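Succinylglutamate desuccinylase/aspartoacylase (Ruegeria sp. TM1040, PDB 3NA6) probably hydrolyses the amide bond of N-acylated amino acids such as N-succinylglutamate. Local coordinates at residues Tyr182-Leu187 against Asp252-Asp257. Sequence-based numbering, arbitrary orientation. Where two conformers were deposited one is given.
Sequences YSVQLL and DMPDGD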
# COMPACT_ATOMS: atom_id res chain seq x y z
N TYR A 182 0.16 -6.48 -41.07
CA TYR A 182 -1.28 -6.70 -41.21
C TYR A 182 -1.99 -5.35 -41.38
O TYR A 182 -1.52 -4.33 -40.87
CB TYR A 182 -1.89 -7.46 -40.03
CG TYR A 182 -1.45 -8.88 -39.91
CD1 TYR A 182 -0.21 -9.18 -39.36
CD2 TYR A 182 -2.25 -9.93 -40.34
CE1 TYR A 182 0.22 -10.46 -39.24
CE2 TYR A 182 -1.83 -11.22 -40.22
CZ TYR A 182 -0.59 -11.48 -39.68
OH TYR A 182 -0.15 -12.77 -39.54
N SER A 183 -3.09 -5.38 -42.11
CA SER A 183 -3.90 -4.21 -42.43
C SER A 183 -5.34 -4.51 -42.08
O SER A 183 -5.83 -5.61 -42.36
CB SER A 183 -3.81 -3.91 -43.93
OG SER A 183 -2.55 -3.38 -44.26
N VAL A 184 -6.00 -3.53 -41.46
CA VAL A 184 -7.40 -3.63 -41.05
C VAL A 184 -8.17 -2.35 -41.35
O VAL A 184 -7.63 -1.26 -41.23
CB VAL A 184 -7.56 -3.80 -39.53
CG1 VAL A 184 -8.90 -4.46 -39.24
CG2 VAL A 184 -6.40 -4.57 -38.92
N GLN A 185 -9.43 -2.51 -41.74
CA GLN A 185 -10.39 -1.41 -41.74
C GLN A 185 -11.61 -1.93 -40.98
O GLN A 185 -12.20 -2.94 -41.38
CB GLN A 185 -10.81 -1.05 -43.15
CG GLN A 185 -11.68 0.19 -43.22
CD GLN A 185 -12.07 0.54 -44.64
OE1 GLN A 185 -12.46 -0.33 -45.40
NE2 GLN A 185 -11.98 1.82 -44.98
N LEU A 186 -12.02 -1.21 -39.93
CA LEU A 186 -13.06 -1.68 -39.02
C LEU A 186 -13.94 -0.53 -38.50
O LEU A 186 -13.47 0.59 -38.32
CB LEU A 186 -12.40 -2.35 -37.83
CG LEU A 186 -11.52 -1.40 -36.99
CD1 LEU A 186 -12.28 -1.00 -35.77
CD2 LEU A 186 -10.21 -2.01 -36.56
N LEU A 187 -15.19 -0.85 -38.21
CA LEU A 187 -16.09 0.05 -37.51
C LEU A 187 -15.76 -0.02 -36.04
O LEU A 187 -15.70 -1.09 -35.49
CB LEU A 187 -17.53 -0.40 -37.74
CG LEU A 187 -18.64 0.44 -37.11
CD1 LEU A 187 -18.65 1.92 -37.62
CD2 LEU A 187 -19.95 -0.26 -37.42
N ASP A 252 -10.28 -9.52 -42.67
CA ASP A 252 -11.71 -9.19 -42.86
C ASP A 252 -12.19 -8.45 -41.65
O ASP A 252 -11.61 -8.61 -40.57
CB ASP A 252 -12.58 -10.42 -43.05
CG ASP A 252 -12.66 -10.87 -44.49
OD1 ASP A 252 -12.17 -10.14 -45.38
OD2 ASP A 252 -13.21 -11.97 -44.73
N MSE A 253 -13.22 -7.63 -41.85
CA MSE A 253 -13.79 -6.82 -40.78
C MSE A 253 -13.82 -7.63 -39.51
O MSE A 253 -14.73 -8.42 -39.32
CB MSE A 253 -15.24 -6.36 -41.10
CG MSE A 253 -15.41 -4.84 -41.27
SE MSE A 253 -16.70 -3.98 -40.03
CE MSE A 253 -15.78 -4.14 -38.30
N PRO A 254 -12.79 -7.47 -38.66
CA PRO A 254 -13.05 -8.07 -37.36
C PRO A 254 -14.09 -7.15 -36.75
O PRO A 254 -14.04 -5.93 -36.96
CB PRO A 254 -11.69 -7.99 -36.63
CG PRO A 254 -10.79 -7.14 -37.50
CD PRO A 254 -11.62 -6.58 -38.63
N ASP A 255 -15.05 -7.72 -36.03
CA ASP A 255 -16.05 -6.87 -35.40
C ASP A 255 -15.51 -6.18 -34.12
O ASP A 255 -16.29 -5.62 -33.35
CB ASP A 255 -17.35 -7.64 -35.15
CG ASP A 255 -17.13 -8.94 -34.42
OD1 ASP A 255 -16.21 -9.01 -33.57
OD2 ASP A 255 -17.88 -9.89 -34.71
N GLY A 256 -14.19 -6.24 -33.88
CA GLY A 256 -13.56 -5.58 -32.72
C GLY A 256 -13.99 -6.10 -31.35
O GLY A 256 -13.57 -5.57 -30.31
N ASP A 257 -14.82 -7.14 -31.35
CA ASP A 257 -15.41 -7.69 -30.14
C ASP A 257 -14.67 -9.00 -29.77
O ASP A 257 -13.83 -9.49 -30.55
CB ASP A 257 -16.91 -7.93 -30.38
CG ASP A 257 -17.72 -7.95 -29.09
OD1 ASP A 257 -17.24 -8.47 -28.05
OD2 ASP A 257 -18.87 -7.47 -29.12
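V184 meets the ring of P254 through a single methyl: in the conformer given, its CG1, anti to the backbone N (chi1 -157°), lies 3.5 Å from P254 CD and also touches CG. Just before it, S183 pairs through its backbone with V249 and L251, where the chain turns into the loop; strand 182-186 runs parallel to the short strand 249-250, outermost in the mixed sheet within this chain. At Q185 the backbone makes the contact, the carbonyl O standing 3.7 Å from M253 CG. L186 presents its CB, 3.9 Å from M253 CE and 4.0 Å from the carbonyl O of P254, and packs as well on A158 and H160. Selenomethionine M253, bent at chi2 and chi3, folds its terminal methyl over the strand backbone; as modelled, in a poorly ordered side chain, CE comes 3.7 Å from L186 CA and 3.3 Å from L187 N. L187 adds its CB to the edge of this patch, 4.2 Å from M253 CE. The two segments meet through van der Waals contact alone, and L187 N is buried without a polar partner; M253 is exposed, its methyl position only approximate, and the packing here is probably loose.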